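Long-range contacts in E3 ubiquitin-protein ligase HERC2 (Homo sapiens, PDB 4L1M), which acts as an E3 ubiquitin-protein ligase, probably passing ubiquitin to its substrates through a HECT domain, the RCC1-like propeller here being a separate module: residues Ile253-Asp258 against Arg300-Leu305; Asp216-Ala221 against Tyr236-Arg241. All coordinates share one frame; numbering follows the deposited sequence.

Interaction 1: Ile253-Asp258 against Arg300-Leu305; sequences IEKLQD and RYPKLL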
ATOM      1  N   ILE A 253      -3.556  -5.809  18.511  1.00 43.98           N
ATOM      2  CA  ILE A 253      -4.329  -4.606  18.712  1.00 44.53           C
ATOM      3  C   ILE A 253      -5.646  -4.988  19.368  1.00 46.75           C
ATOM      4  O   ILE A 253      -6.569  -5.416  18.696  1.00 49.65           O
ATOM      5  CB  ILE A 253      -4.510  -3.834  17.411  1.00 42.99           C
ATOM      6  CG1 ILE A 253      -3.143  -3.472  16.836  1.00 42.92           C
ATOM      7  CG2 ILE A 253      -5.272  -2.538  17.674  1.00 43.68           C
ATOM      8  CD1 ILE A 253      -3.193  -2.730  15.510  1.00 41.85           C
ATOM      9  N   GLU A 254      -5.697  -4.858  20.690  1.00 49.82           N
ATOM     10  CA  GLU A 254      -6.792  -5.334  21.506  1.00 54.64           C
ATOM     11  C   GLU A 254      -8.138  -4.645  21.190  1.00 56.10           C
ATOM     12  O   GLU A 254      -9.189  -5.276  21.255  1.00 58.79           O
ATOM     13  CB  GLU A 254      -6.450  -5.175  23.026  1.00 57.80           C
ATOM     14  CG  GLU A 254      -5.187  -5.891  23.604  1.00 61.03           C
ATOM     15  CD  GLU A 254      -3.822  -5.098  23.594  1.00 62.51           C
ATOM     16  OE1 GLU A 254      -3.820  -3.840  23.643  1.00 63.18           O
ATOM     17  OE2 GLU A 254      -2.723  -5.737  23.571  1.00 60.71           O
ATOM     18  N   LYS A 255      -8.116  -3.393  20.765  1.00 56.20           N
ATOM     19  CA  LYS A 255      -9.378  -2.699  20.389  1.00 56.73           C
ATOM     20  C   LYS A 255     -10.039  -3.234  19.129  1.00 55.39           C
ATOM     21  O   LYS A 255     -11.233  -3.030  18.942  1.00 57.58           O
ATOM     22  CB  LYS A 255      -9.151  -1.214  20.192  1.00 58.12           C
ATOM     23  CG  LYS A 255      -8.636  -0.522  21.435  1.00 60.75           C
ATOM     24  CD  LYS A 255      -9.692  -0.385  22.503  1.00 61.87           C
ATOM     25  CE  LYS A 255      -9.085   0.210  23.764  1.00 62.17           C
ATOM     26  NZ  LYS A 255     -10.135   0.326  24.799  1.00 66.32           N
ATOM     27  N   LEU A 256      -9.277  -3.904  18.266  1.00 54.43           N
ATOM     28  CA  LEU A 256      -9.806  -4.487  17.034  1.00 55.69           C
ATOM     29  C   LEU A 256     -10.166  -5.969  17.187  1.00 59.12           C
ATOM     30  O   LEU A 256     -10.675  -6.592  16.224  1.00 61.21           O
ATOM     31  CB  LEU A 256      -8.791  -4.383  15.901  1.00 51.45           C
ATOM     32  CG  LEU A 256      -8.428  -2.990  15.453  1.00 49.46           C
ATOM     33  CD1 LEU A 256      -7.385  -3.098  14.351  1.00 48.66           C
ATOM     34  CD2 LEU A 256      -9.611  -2.186  14.955  1.00 49.37           C
ATOM     35  N   GLN A 257      -9.952  -6.513  18.385  1.00 60.63           N
ATOM     36  CA  GLN A 257      -9.776  -7.954  18.563  1.00 62.46           C
ATOM     37  C   GLN A 257     -11.071  -8.728  18.472  1.00 64.47           C
ATOM     38  O   GLN A 257     -11.052  -9.942  18.492  1.00 66.26           O
ATOM     39  CB  GLN A 257      -9.066  -8.256  19.909  1.00 60.35           C
ATOM     40  CG  GLN A 257     -10.029  -8.332  21.095  1.00 60.55           C
ATOM     41  CD  GLN A 257      -9.383  -8.167  22.499  1.00 59.09           C
ATOM     42  OE1 GLN A 257      -8.165  -8.348  22.702  1.00 57.96           O
ATOM     43  NE2 GLN A 257     -10.220  -7.807  23.471  1.00 58.62           N
ATOM     44  N   ASP A 258     -12.192  -8.020  18.406  1.00 67.13           N
ATOM     45  CA  ASP A 258     -13.473  -8.648  18.115  1.00 71.32           C
ATOM     46  C   ASP A 258     -14.101  -8.380  16.715  1.00 68.61           C
ATOM     47  O   ASP A 258     -15.245  -8.804  16.427  1.00 71.68           O
ATOM     48  CB  ASP A 258     -14.470  -8.205  19.184  1.00 75.04           C
ATOM     49  CG  ASP A 258     -14.549  -6.695  19.310  1.00 76.03           C
ATOM     50  OD1 ASP A 258     -13.512  -5.995  19.093  1.00 73.87           O
ATOM     51  OD2 ASP A 258     -15.668  -6.217  19.610  1.00 78.08           O
ATOM     52  N   ARG A 300      -4.818   7.589  19.384  1.00 41.74           N
ATOM     53  CA  ARG A 300      -3.870   6.578  19.820  1.00 40.55           C
ATOM     54  C   ARG A 300      -4.446   5.179  19.980  1.00 41.78           C
ATOM     55  O   ARG A 300      -3.729   4.240  20.304  1.00 41.26           O
ATOM     56  CB  ARG A 300      -3.193   7.056  21.084  1.00 40.55           C
ATOM     57  CG  ARG A 300      -2.433   8.348  20.839  1.00 39.63           C
ATOM     58  CD  ARG A 300      -1.782   8.897  22.095  1.00 39.99           C
ATOM     59  NE  ARG A 300      -1.253  10.210  21.792  1.00 39.68           N
ATOM     60  CZ  ARG A 300      -0.031  10.448  21.318  1.00 39.46           C
ATOM     61  NH1 ARG A 300       0.851   9.467  21.124  1.00 39.95           N
ATOM     62  NH2 ARG A 300       0.318  11.684  21.041  1.00 39.40           N
ATOM     63  N   TYR A 301      -5.746   5.045  19.711  1.00 44.20           N
ATOM     64  CA  TYR A 301      -6.389   3.751  19.544  1.00 43.71           C
ATOM     65  C   TYR A 301      -7.245   3.771  18.298  1.00 42.93           C
ATOM     66  O   TYR A 301      -7.798   4.798  17.961  1.00 45.44           O
ATOM     67  CB  TYR A 301      -7.274   3.469  20.717  1.00 45.40           C
ATOM     68  CG  TYR A 301      -6.558   3.434  22.042  1.00 47.36           C
ATOM     69  CD1 TYR A 301      -5.935   2.263  22.500  1.00 47.96           C
ATOM     70  CD2 TYR A 301      -6.556   4.541  22.873  1.00 47.47           C
ATOM     71  CE1 TYR A 301      -5.333   2.215  23.751  1.00 48.42           C
ATOM     72  CE2 TYR A 301      -5.947   4.492  24.112  1.00 48.61           C
ATOM     73  CZ  TYR A 301      -5.339   3.331  24.540  1.00 48.27           C
ATOM     74  OH  TYR A 301      -4.724   3.306  25.760  1.00 48.84           O
ATOM     75  N   PRO A 302      -7.395   2.630  17.626  1.00 42.03           N
ATOM     76  CA  PRO A 302      -8.241   2.562  16.433  1.00 42.17           C
ATOM     77  C   PRO A 302      -9.600   3.182  16.648  1.00 41.62           C
ATOM     78  O   PRO A 302     -10.237   2.892  17.631  1.00 41.78           O
ATOM     79  CB  PRO A 302      -8.395   1.057  16.209  1.00 44.29           C
ATOM     80  CG  PRO A 302      -7.120   0.497  16.738  1.00 42.75           C
ATOM     81  CD  PRO A 302      -6.911   1.299  18.003  1.00 43.38           C
ATOM     82  N   LYS A 303     -10.015   4.046  15.741  1.00 40.83           N
ATOM     83  CA  LYS A 303     -11.270   4.762  15.882  1.00 43.18           C
ATOM     84  C   LYS A 303     -12.083   4.604  14.599  1.00 44.88           C
ATOM     85  O   LYS A 303     -11.547   4.753  13.502  1.00 44.26           O
ATOM     86  CB  LYS A 303     -11.001   6.225  16.148  1.00 43.21           C
ATOM     87  CG  LYS A 303     -12.235   7.083  16.259  1.00 45.42           C
ATOM     88  CD  LYS A 303     -11.854   8.545  16.368  1.00 46.73           C
ATOM     89  CE  LYS A 303     -12.782   9.308  17.290  1.00 50.08           C
ATOM     90  NZ  LYS A 303     -14.124   9.489  16.685  1.00 51.64           N
ATOM     91  N   LEU A 304     -13.360   4.255  14.748  1.00 45.80           N
ATOM     92  CA  LEU A 304     -14.236   4.079  13.622  1.00 46.74           C
ATOM     93  C   LEU A 304     -14.373   5.383  12.855  1.00 47.73           C
ATOM     94  O   LEU A 304     -14.645   6.432  13.435  1.00 48.86           O
ATOM     95  CB  LEU A 304     -15.634   3.590  14.092  1.00 48.44           C
ATOM     96  CG  LEU A 304     -16.718   3.354  13.012  1.00 49.18           C
ATOM     97  CD1 LEU A 304     -16.271   2.335  11.983  1.00 47.77           C
ATOM     98  CD2 LEU A 304     -18.025   2.901  13.636  1.00 51.59           C
ATOM     99  N   LEU A 305     -14.227   5.296  11.539  1.00 48.23           N
ATOM    100  CA  LEU A 305     -14.344   6.461  10.655  1.00 49.30           C
ATOM    101  C   LEU A 305     -15.821   6.717  10.314  1.00 52.19           C
ATOM    102  O   LEU A 305     -16.374   6.119   9.395  1.00 52.82           O
ATOM    103  CB  LEU A 305     -13.488   6.215   9.415  1.00 48.53           C
ATOM    104  CG  LEU A 305     -13.171   7.386   8.504  1.00 49.68           C
ATOM    105  CD1 LEU A 305     -12.549   8.529   9.271  1.00 50.99           C
ATOM    106  CD2 LEU A 305     -12.217   6.944   7.416  1.00 49.19           C
TER
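Two rings of neighbouring residues, Tyr301 and Pro302, meet the short 3-10 turn at 254-256. Lys255 approaches the phenol ring from one side, where its CG and CE each come to 4.0 Å from Tyr301 CD1. Its NZ stands 5.4 Å from the centroid of the Tyr301 ring and 18° off the normal, at most a weak cation-pi attraction. The backbone of Arg241 lies on the opposite side of the ring, near CE1. The lysine owes this course to a bend at its second torsion (chi2 -72°), after which the chain runs extended. The Pro302 ring packs against three residues through its CB, CG and CD. Ile253 CG2 reaches Pro302 CG at 3.7 Å, Leu256 CD2 meets Pro302 CB at the same distance, and Lys255 CB sits beside Pro302 CD. Contact between the segments thus rests on van der Waals packing. Trp283 of strand 280-284 touches Ile253, Leu256 and Pro302 together, while Val228 also touches Ile253 and Leu256. This is a blade-to-blade seam of the beta-propeller: 253-258 follows strand 250-252, at the margin of one four-stranded sheet, and strand 302-304 lies at the margin of the next.

Interaction 2: Asp216-Ala221 against Tyr236-Arg241; sequences DAQTLA and YGKLGR
Lys238 lies along the side chain of Gln218 and ends at the backbone of Asp216. Its CB lies 4.2 Å from Gln218 NE2, and CG, turned between the backbone N and carbonyl carbon (chi1 61°), packs on Gln218 CB. CD then rides almost directly above the flat carboxamide, 3.6 Å from Gln218 CD, so methylene rather than charge lies over the amide. CE continues past Gln218 OE1 to the backbone of Asp216. There the Lys238 chain bends at its last torsion (chi4 -75°) and Lys238 NZ makes a weak hydrogen bond of 3.2 Å to Asp216 O. The firmer polar partners of the ammonium lie beyond the two segments: a salt bridge to Asp233 and hydrogen bonds to Gln269 OE1 and Asp235 O. Asp216 OD2, by contrast, remains 6.6 Å from Lys238 NZ. A second bridge is indirect, since Ser271 OG bonds both Gln218 NE2 and Lys238 O, which helps hold the amide in place beneath the lysine. Leu239 adds an apolar touch, its CD2 3.8 Å from Gln218 CB. Lys238 and Leu239 are the central residues of a type I beta turn, closed by Gly240 N to Gly237 O at 3.0 Å. The buried contact therefore folds the loop between strands 228-232 and 250-252 back over strand 218-223 of its own propeller blade. The next blade is tied in through Ser271 on strand 270-275 and through Gln269 directly before it, whose NE2 also bonds Asp216 O.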
ATOM      1  N   ASP A 216       9.930   6.854  10.781  1.00 38.67           N
ATOM      2  CA  ASP A 216      10.035   5.928  11.904  1.00 38.97           C
ATOM      3  C   ASP A 216       8.801   5.105  11.827  1.00 39.17           C
ATOM      4  O   ASP A 216       7.719   5.545  12.188  1.00 42.82           O
ATOM      5  CB  ASP A 216      10.128   6.706  13.224  1.00 41.45           C
ATOM      6  CG  ASP A 216      11.436   7.536  13.329  1.00 41.69           C
ATOM      7  OD1 ASP A 216      12.302   7.440  12.436  1.00 40.54           O
ATOM      8  OD2 ASP A 216      11.575   8.278  14.312  1.00 43.97           O
ATOM      9  N   ALA A 217       8.951   3.918  11.274  1.00 38.55           N
ATOM     10  CA  ALA A 217       7.843   3.204  10.658  1.00 34.51           C
ATOM     11  C   ALA A 217       7.241   2.171  11.560  1.00 33.35           C
ATOM     12  O   ALA A 217       7.944   1.517  12.333  1.00 33.49           O
ATOM     13  CB  ALA A 217       8.328   2.516   9.404  1.00 34.16           C
ATOM     14  N   GLN A 218       5.937   2.018  11.407  1.00 32.09           N
ATOM     15  CA  GLN A 218       5.184   0.914  11.959  1.00 33.94           C
ATOM     16  C   GLN A 218       4.929  -0.141  10.902  1.00 34.13           C
ATOM     17  O   GLN A 218       5.022   0.115   9.703  1.00 34.02           O
ATOM     18  CB  GLN A 218       3.812   1.396  12.510  1.00 33.76           C
ATOM     19  CG  GLN A 218       2.682   1.532  11.478  1.00 32.90           C
ATOM     20  CD  GLN A 218       2.713   2.825  10.661  1.00 32.31           C
ATOM     21  OE1 GLN A 218       3.754   3.315  10.299  1.00 33.05           O
ATOM     22  NE2 GLN A 218       1.542   3.353  10.344  1.00 33.55           N
ATOM     23  N   THR A 219       4.546  -1.322  11.363  1.00 34.26           N
ATOM     24  CA  THR A 219       4.201  -2.413  10.479  1.00 34.07           C
ATOM     25  C   THR A 219       2.917  -3.013  11.015  1.00 34.09           C
ATOM     26  O   THR A 219       2.779  -3.145  12.215  1.00 35.38           O
ATOM     27  CB  THR A 219       5.342  -3.442  10.472  1.00 35.82           C
ATOM     28  OG1 THR A 219       6.578  -2.787  10.087  1.00 36.50           O
ATOM     29  CG2 THR A 219       5.034  -4.595   9.531  1.00 36.67           C
ATOM     30  N   LEU A 220       1.983  -3.360  10.145  1.00 33.44           N
ATOM     31  CA  LEU A 220       0.705  -3.941  10.561  1.00 34.47           C
ATOM     32  C   LEU A 220       0.479  -5.250   9.851  1.00 35.51           C
ATOM     33  O   LEU A 220       0.928  -5.431   8.722  1.00 35.86           O
ATOM     34  CB  LEU A 220      -0.440  -3.021  10.215  1.00 34.42           C
ATOM     35  CG  LEU A 220      -0.336  -1.568  10.663  1.00 35.12           C
ATOM     36  CD1 LEU A 220      -1.486  -0.767  10.069  1.00 36.25           C
ATOM     37  CD2 LEU A 220      -0.355  -1.468  12.171  1.00 36.62           C
ATOM     38  N   ALA A 221      -0.218  -6.175  10.499  1.00 36.87           N
ATOM     39  CA  ALA A 221      -0.552  -7.422   9.834  1.00 38.00           C
ATOM     40  C   ALA A 221      -1.872  -7.972  10.314  1.00 40.70           C
ATOM     41  O   ALA A 221      -2.350  -7.614  11.375  1.00 41.00           O
ATOM     42  CB  ALA A 221       0.546  -8.449  10.054  1.00 38.94           C
ATOM     43  N   TYR A 236       2.981   8.922  17.861  1.00 38.31           N
ATOM     44  CA  TYR A 236       1.612   9.321  17.474  1.00 39.00           C
ATOM     45  C   TYR A 236       0.564   8.249  17.738  1.00 40.62           C
ATOM     46  O   TYR A 236      -0.572   8.377  17.298  1.00 42.28           O
ATOM     47  CB  TYR A 236       1.556   9.796  16.009  1.00 36.80           C
ATOM     48  CG  TYR A 236       2.535  10.905  15.727  1.00 36.04           C
ATOM     49  CD1 TYR A 236       2.304  12.184  16.196  1.00 38.08           C
ATOM     50  CD2 TYR A 236       3.715  10.667  15.007  1.00 35.42           C
ATOM     51  CE1 TYR A 236       3.232  13.208  15.975  1.00 39.48           C
ATOM     52  CE2 TYR A 236       4.646  11.681  14.758  1.00 35.62           C
ATOM     53  CZ  TYR A 236       4.404  12.943  15.245  1.00 37.47           C
ATOM     54  OH  TYR A 236       5.272  13.952  15.001  1.00 37.69           O
ATOM     55  N   GLY A 237       0.945   7.198  18.464  1.00 41.82           N
ATOM     56  CA  GLY A 237       0.039   6.088  18.780  1.00 40.85           C
ATOM     57  C   GLY A 237      -0.397   5.242  17.605  1.00 38.70           C
ATOM     58  O   GLY A 237      -1.387   4.534  17.687  1.00 38.65           O
ATOM     59  N   LYS A 238       0.340   5.323  16.504  1.00 37.24           N
ATOM     60  CA  LYS A 238       0.043   4.537  15.319  1.00 35.65           C
ATOM     61  C   LYS A 238       0.050   3.030  15.510  1.00 35.49           C
ATOM     62  O   LYS A 238      -0.438   2.333  14.649  1.00 39.92           O
ATOM     63  CB  LYS A 238       0.973   4.910  14.163  1.00 35.92           C
ATOM     64  CG  LYS A 238       2.466   4.691  14.398  1.00 37.36           C
ATOM     65  CD  LYS A 238       3.255   5.278  13.223  1.00 38.01           C
ATOM     66  CE  LYS A 238       4.743   5.067  13.349  1.00 38.11           C
ATOM     67  NZ  LYS A 238       5.355   5.987  14.356  1.00 40.05           N
ATOM     68  N   LEU A 239       0.583   2.510  16.609  1.00 35.56           N
ATOM     69  CA  LEU A 239       0.537   1.064  16.875  1.00 35.08           C
ATOM     70  C   LEU A 239      -0.816   0.644  17.383  1.00 35.76           C
ATOM     71  O   LEU A 239      -1.161  -0.541  17.304  1.00 37.15           O
ATOM     72  CB  LEU A 239       1.608   0.607  17.880  1.00 34.65           C
ATOM     73  CG  LEU A 239       3.044   0.846  17.435  1.00 35.48           C
ATOM     74  CD1 LEU A 239       4.015   0.426  18.532  1.00 35.81           C
ATOM     75  CD2 LEU A 239       3.370   0.130  16.118  1.00 34.15           C
ATOM     76  N   GLY A 240      -1.581   1.596  17.898  1.00 36.19           N
ATOM     77  CA  GLY A 240      -2.960   1.328  18.335  1.00 38.90           C
ATOM     78  C   GLY A 240      -3.153   0.877  19.776  1.00 40.27           C
ATOM     79  O   GLY A 240      -4.227   0.378  20.112  1.00 44.13           O
ATOM     80  N   ARG A 241      -2.147   1.037  20.635  1.00 39.31           N
ATOM     81  CA  ARG A 241      -2.270   0.615  22.034  1.00 40.63           C
ATOM     82  C   ARG A 241      -2.001   1.769  23.015  1.00 40.35           C
ATOM     83  O   ARG A 241      -1.498   1.560  24.094  1.00 40.47           O
ATOM     84  CB  ARG A 241      -1.311  -0.550  22.335  1.00 42.67           C
ATOM     85  CG  ARG A 241      -1.647  -1.888  21.675  1.00 45.26           C
ATOM     86  CD  ARG A 241      -0.603  -2.951  22.029  1.00 48.50           C
ATOM     87  NE  ARG A 241       0.632  -2.752  21.274  1.00 51.46           N
ATOM     88  CZ  ARG A 241       0.789  -3.059  19.984  1.00 53.21           C
ATOM     89  NH1 ARG A 241      -0.208  -3.600  19.301  1.00 54.78           N
ATOM     90  NH2 ARG A 241       1.965  -2.840  19.365  1.00 53.57           N
TER

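Interactions 1 and 2 are neighbours, their centres about 12 Å apart, and they illustrate two complementary ways of assembling a propeller. Interaction 2 joins two parts of one blade and also fastens them to the next through Gln269 and Ser271; interaction 1 joins the same successive blades through apolar side chains. They follow in series along the chain, yet touch directly in space. Tyr301 CD1 approaches Gly240 O at 3.5 Å, and Ile253 CD1 lies equally far from Leu239 O, so both segments of interaction 1 rest on the 236-241 loop. Arg241 connects them further by contacting Glu254. All four segments belong to the RCC1-like domain, and neither contact includes a known catalytic or ligand-binding residue.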